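Local atomic coordinates of oxalate--CoA ligase (Arabidopsis thaliana, PDB entry 5IE2), a protein that belongs to the ANL superfamily of AMP-binding enzymes and holds adenosine-5'-triphosphate in a pocket. Residues Phe29-Arg35 with Leu133-Ser138; Leu39-Ala43 with Val70-Leu74. One frame throughout, in Å; residues are numbered along the deposited sequence.

Interaction 1: Phe29-Arg35 with Leu133-Ser138; sequences FNLTHAR and LLDAGS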
loop_
_atom_site.group_PDB
_atom_site.type_symbol
_atom_site.label_atom_id
_atom_site.label_comp_id
_atom_site.label_asym_id
_atom_site.label_seq_id
_atom_site.Cartn_x
_atom_site.Cartn_y
_atom_site.Cartn_z
ATOM N N PHE A 29 18.987 6.760 14.102
ATOM C CA PHE A 29 19.904 6.144 13.116
ATOM C C PHE A 29 19.969 6.929 11.823
ATOM O O PHE A 29 18.965 7.508 11.438
ATOM C CB PHE A 29 19.446 4.706 12.752
ATOM C CG PHE A 29 19.641 3.683 13.855
ATOM C CD1 PHE A 29 20.891 3.478 14.412
ATOM C CD2 PHE A 29 18.593 2.933 14.297
ATOM C CE1 PHE A 29 21.085 2.510 15.423
ATOM C CE2 PHE A 29 18.780 1.943 15.306
ATOM C CZ PHE A 29 20.035 1.751 15.849
ATOM N N ASN A 30 21.113 6.914 11.126
ATOM C CA ASN A 30 21.187 7.524 9.786
ATOM C C ASN A 30 22.147 6.660 8.983
ATOM O O ASN A 30 23.359 6.796 9.120
ATOM C CB ASN A 30 21.696 8.990 9.789
ATOM C CG ASN A 30 20.711 9.947 10.421
ATOM O OD1 ASN A 30 19.842 10.484 9.738
ATOM N ND2 ASN A 30 20.818 10.145 11.737
ATOM N N LEU A 31 21.621 5.742 8.187
ATOM C CA LEU A 31 22.471 4.808 7.441
ATOM C C LEU A 31 22.669 5.320 6.029
ATOM O O LEU A 31 21.709 5.739 5.407
ATOM C CB LEU A 31 21.829 3.420 7.377
ATOM C CG LEU A 31 21.898 2.534 8.646
ATOM C CD1 LEU A 31 21.316 3.199 9.850
ATOM C CD2 LEU A 31 21.113 1.244 8.357
ATOM N N THR A 32 23.893 5.255 5.518
ATOM C CA THR A 32 24.123 5.497 4.085
ATOM C C THR A 32 23.776 4.254 3.220
ATOM O O THR A 32 23.574 3.171 3.741
ATOM C CB THR A 32 25.586 5.831 3.798
ATOM O OG1 THR A 32 26.373 4.691 4.165
ATOM C CG2 THR A 32 26.050 7.072 4.569
ATOM N N HIS A 33 23.734 4.432 1.907
ATOM C CA HIS A 33 23.490 3.291 1.017
ATOM C C HIS A 33 24.586 2.244 1.142
ATOM O O HIS A 33 24.281 1.061 1.140
ATOM C CB HIS A 33 23.337 3.778 -0.448
ATOM C CG HIS A 33 21.961 4.337 -0.707
ATOM N ND1 HIS A 33 20.891 3.523 -0.997
ATOM C CD2 HIS A 33 21.467 5.600 -0.630
ATOM C CE1 HIS A 33 19.796 4.258 -1.102
ATOM N NE2 HIS A 33 20.121 5.523 -0.917
ATOM N N ALA A 34 25.860 2.635 1.251
ATOM C CA ALA A 34 26.890 1.602 1.372
ATOM C C ALA A 34 26.793 0.837 2.687
ATOM O O ALA A 34 26.996 -0.393 2.750
ATOM C CB ALA A 34 28.359 2.198 1.206
ATOM N N ARG A 35 26.504 1.571 3.762
ATOM C CA ARG A 35 26.406 0.929 5.050
ATOM C C ARG A 35 25.213 -0.055 5.067
ATOM O O ARG A 35 25.294 -1.176 5.587
ATOM C CB ARG A 35 26.240 2.001 6.124
ATOM C CG ARG A 35 25.851 1.433 7.450
ATOM C CD ARG A 35 26.956 0.576 8.149
ATOM N NE ARG A 35 26.521 0.316 9.539
ATOM C CZ ARG A 35 27.058 -0.609 10.344
ATOM N NH1 ARG A 35 28.093 -1.350 9.907
ATOM N NH2 ARG A 35 26.576 -0.785 11.582
ATOM N N LEU A 133 19.824 -3.992 15.656
ATOM C CA LEU A 133 20.909 -3.103 15.209
ATOM C C LEU A 133 21.392 -2.272 16.366
ATOM O O LEU A 133 20.606 -1.564 16.995
ATOM C CB LEU A 133 20.457 -2.172 14.083
ATOM C CG LEU A 133 21.587 -1.355 13.404
ATOM C CD1 LEU A 133 22.542 -2.252 12.622
ATOM C CD2 LEU A 133 20.981 -0.295 12.428
ATOM N N LEU A 134 22.690 -2.320 16.643
ATOM C CA LEU A 134 23.201 -1.655 17.837
ATOM C C LEU A 134 23.767 -0.255 17.585
ATOM O O LEU A 134 23.241 0.753 18.095
ATOM C CB LEU A 134 24.254 -2.551 18.490
ATOM C CG LEU A 134 23.616 -3.790 19.122
ATOM C CD1 LEU A 134 24.684 -4.692 19.680
ATOM C CD2 LEU A 134 22.640 -3.374 20.212
ATOM N N ASP A 135 24.889 -0.197 16.898
ATOM C CA ASP A 135 25.587 1.060 16.666
ATOM C C ASP A 135 26.274 0.915 15.319
ATOM O O ASP A 135 26.278 -0.169 14.731
ATOM C CB ASP A 135 26.611 1.345 17.757
ATOM C CG ASP A 135 27.687 0.268 17.845
ATOM O OD1 ASP A 135 27.509 -0.667 18.639
ATOM O OD2 ASP A 135 28.711 0.319 17.123
ATOM N N ALA A 136 26.871 1.992 14.845
ATOM C CA ALA A 136 27.438 1.992 13.492
ATOM C C ALA A 136 28.744 1.223 13.362
ATOM O O ALA A 136 29.328 1.144 12.267
ATOM C CB ALA A 136 27.637 3.444 13.038
ATOM N N GLY A 137 29.253 0.677 14.469
ATOM C CA GLY A 137 30.485 -0.062 14.394
ATOM C C GLY A 137 30.219 -1.552 14.332
ATOM O O GLY A 137 31.149 -2.335 14.179
ATOM N N SER A 138 28.953 -1.963 14.425
ATOM C CA SER A 138 28.651 -3.391 14.566
ATOM C C SER A 138 27.677 -3.895 13.514
ATOM O O SER A 138 26.810 -3.152 13.097
ATOM C CB SER A 138 28.029 -3.672 15.955
ATOM O OG SER A 138 28.935 -3.287 16.967
HETATM O O HOH W 1 29.783 -3.416 11.158
#
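Phe29 and Leu133 make the tight half of this contact. Methyl CD2 of Leu133 sits over the centre of the Phe29 ring, a CH-pi contact with CD2 4.0 Å from the ring centroid and only 8° off the normal. At the ring's edge, in its plane, lies Leu134 O, 3.9 Å from Phe29 CE1. Leu31 CD2 lies 4.4 Å from the same methyl, Leu133 CD2.

The other half is polar and faces solvent. With CG anti to the backbone N (chi1 168°) and a bend at chi2, Arg35 reaches the type I turn Asp135-Ser138. Its NH2 donates to Ser138 O at 2.8 Å, arriving from above the carbonyl plane, while Ala136 O lies over one guanidinium face. NH1 donates to a water in the guanidinium plane, and that water in turn bonds only weakly to Gly137 O. The turn is braced from within by an Asx turn, Gly137 N giving a bond to Asp135 OD2 at 2.7 Å.

Around the apolar part, Val67 of helix 67-78 touches Phe29, Leu31 and Leu133, and Leu39 of helix 33-50 touches both leucines. The contact thus joins edge strand 29-32 and the start of helix 33-50 to the loop between strands 127-132 and 141-142.

Interaction 2: Leu39-Ala43 with Val70-Leu74; sequences LIERA and VIMFL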
loop_
_atom_site.group_PDB
_atom_site.type_symbol
_atom_site.label_atom_id
_atom_site.label_comp_id
_atom_site.label_asym_id
_atom_site.label_seq_id
_atom_site.Cartn_x
_atom_site.Cartn_y
_atom_site.Cartn_z
ATOM N N LEU A 39 25.219 -4.095 5.656
ATOM C CA LEU A 39 24.487 -4.688 6.786
ATOM C C LEU A 39 23.592 -5.823 6.220
ATOM O O LEU A 39 23.425 -6.880 6.824
ATOM C CB LEU A 39 23.608 -3.646 7.484
ATOM C CG LEU A 39 24.424 -2.727 8.366
ATOM C CD1 LEU A 39 23.573 -1.560 8.823
ATOM C CD2 LEU A 39 24.888 -3.554 9.583
ATOM N N ILE A 40 23.028 -5.537 5.061
ATOM C CA ILE A 40 22.156 -6.525 4.399
ATOM C C ILE A 40 22.991 -7.743 3.950
ATOM O O ILE A 40 22.613 -8.889 4.209
ATOM C CB ILE A 40 21.425 -5.891 3.198
ATOM C CG1 ILE A 40 20.399 -4.834 3.645
ATOM C CG2 ILE A 40 20.714 -6.979 2.353
ATOM C CD1 ILE A 40 20.024 -3.857 2.482
ATOM N N GLU A 41 24.133 -7.505 3.318
ATOM C CA GLU A 41 24.958 -8.620 2.816
ATOM C C GLU A 41 25.376 -9.517 3.982
ATOM O O GLU A 41 25.412 -10.759 3.881
ATOM C CB GLU A 41 26.279 -8.148 2.145
ATOM C CG GLU A 41 26.158 -7.559 0.785
ATOM C CD GLU A 41 25.649 -8.584 -0.253
ATOM O OE1 GLU A 41 26.242 -9.670 -0.419
ATOM O OE2 GLU A 41 24.625 -8.252 -0.868
ATOM N N ARG A 42 25.771 -8.876 5.078
ATOM C CA ARG A 42 26.258 -9.657 6.226
ATOM C C ARG A 42 25.146 -10.444 6.904
ATOM O O ARG A 42 25.324 -11.623 7.305
ATOM C CB ARG A 42 26.958 -8.737 7.248
ATOM C CG ARG A 42 28.247 -8.198 6.599
ATOM C CD ARG A 42 28.858 -7.008 7.431
ATOM N NE ARG A 42 29.822 -6.186 6.665
ATOM C CZ ARG A 42 30.263 -4.997 7.090
ATOM N NH1 ARG A 42 29.823 -4.536 8.259
ATOM N NH2 ARG A 42 31.122 -4.256 6.371
ATOM N N ALA A 43 23.983 -9.803 7.019
ATOM C CA ALA A 43 22.849 -10.507 7.572
ATOM C C ALA A 43 22.422 -11.677 6.675
ATOM O O ALA A 43 22.023 -12.727 7.184
ATOM C CB ALA A 43 21.619 -9.490 7.820
ATOM N N VAL A 70 13.672 -3.386 7.834
ATOM C CA VAL A 70 14.199 -3.087 6.488
ATOM C C VAL A 70 15.395 -3.984 6.151
ATOM O O VAL A 70 15.463 -4.618 5.066
ATOM C CB VAL A 70 14.610 -1.606 6.348
ATOM C CG1 VAL A 70 15.259 -1.346 4.971
ATOM C CG2 VAL A 70 13.376 -0.690 6.523
ATOM N N ILE A 71 16.354 -4.010 7.087
ATOM C CA ILE A 71 17.550 -4.797 6.837
ATOM C C ILE A 71 17.196 -6.260 6.642
ATOM O O ILE A 71 17.705 -6.901 5.715
ATOM C CB ILE A 71 18.571 -4.666 7.987
ATOM C CG1 ILE A 71 19.049 -3.207 8.073
ATOM C CG2 ILE A 71 19.800 -5.696 7.733
ATOM C CD1 ILE A 71 19.822 -2.852 9.375
ATOM N N MET A 72 16.363 -6.822 7.517
ATOM C CA MET A 72 16.081 -8.263 7.410
ATOM C C MET A 72 15.202 -8.622 6.209
ATOM O O MET A 72 15.368 -9.687 5.603
ATOM C CB MET A 72 15.429 -8.792 8.700
ATOM C CG MET A 72 16.438 -8.838 9.938
ATOM S SD MET A 72 18.114 -9.410 9.488
ATOM C CE MET A 72 17.821 -11.139 8.995
ATOM N N PHE A 73 14.283 -7.730 5.840
ATOM C CA PHE A 73 13.491 -7.928 4.607
ATOM C C PHE A 73 14.416 -8.098 3.395
ATOM O O PHE A 73 14.284 -9.077 2.599
ATOM C CB PHE A 73 12.535 -6.751 4.386
ATOM C CG PHE A 73 11.721 -6.867 3.121
ATOM C CD1 PHE A 73 10.534 -7.610 3.134
ATOM C CD2 PHE A 73 12.132 -6.248 1.964
ATOM C CE1 PHE A 73 9.752 -7.726 1.953
ATOM C CE2 PHE A 73 11.372 -6.354 0.778
ATOM C CZ PHE A 73 10.189 -7.111 0.789
ATOM N N LEU A 74 15.358 -7.157 3.274
ATOM C CA LEU A 74 16.249 -7.213 2.106
ATOM C C LEU A 74 17.280 -8.340 2.222
ATOM O O LEU A 74 17.734 -8.849 1.185
ATOM C CB LEU A 74 16.968 -5.871 1.934
ATOM C CG LEU A 74 15.957 -4.785 1.490
ATOM C CD1 LEU A 74 16.569 -3.381 1.495
ATOM C CD2 LEU A 74 15.352 -5.099 0.027
#
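Two helices of the AMP-binding region, 33-50 and 67-78, pack against each other here, and their contact is a plain example of how a buried helix pair is built from aliphatic side chains. The short segments 39-43 and 70-74 come within 8.7 Å of each other, axis to axis, and cross at -57°. No hydrogen bond passes between them.

Ile40 and Leu74 meet at one flank. The end methyl CD1 of Ile40 lies 3.6 Å from Leu74 CD1 and also presses on Leu74 CB, the two chains running at a slant to one another. The second branch of Ile40 is used as well: CG2 rests 3.7 Å from Leu74 O, so one residue touches both the side chain and the backbone of the facing helix.

Ile71 divides its branches in a similar way. Its CG1 arm, beside the backbone N at chi1 -64°, carries CD1 to Leu39 CD1. Its CG2 lies 3.9 Å from Leu39 O and also touches Ala43 CB. Ala43 CB lies 3.9 Å from Met72 SD. Met72 starts out away from the partner helix, but bends at chi2 and chi3 bring its sulfur back to the interface.

Around the pair, Leu6 and Leu10 of helix 6-16 and Leu223 of helix 215-227 touch Leu74, and Leu140 touches Ile71 and Met72. Beyond the two segments, Glu41 forms a salt bridge with Arg78 at the end of helix 67-78, a polar tie between the same two helices, while Arg42 pairs with Asp139. Helix 67-78 connects the adjacent parallel strands 58-61 and 82-85, a beta-alpha-beta crossover, and helix 33-50 packs on it as part of the helical layer of this alpha/beta fold.

The two contacts illustrate how chemistry follows depth along a single helix. Both use helix 33-50: interaction 1 takes its first turn, where Arg35 is only partly covered, and interaction 2 the buried face of the stretch that follows. Interaction 2 has no hydrogen bond between its segments and its touching side chains are all apolar, whereas interaction 1 grades from an aromatic-aliphatic patch into one direct hydrogen bond and a water. Leu39 bridges them, its CD1 lying 3.8 Å from Leu31 CD2 and 4.0 Å from Leu133 CD1. On the surface side Arg35 and Arg42 bring like charges close; the carboxylate of Asp139, salt-bridged to Arg42, and the carbonyl of Ser138 probably ease this.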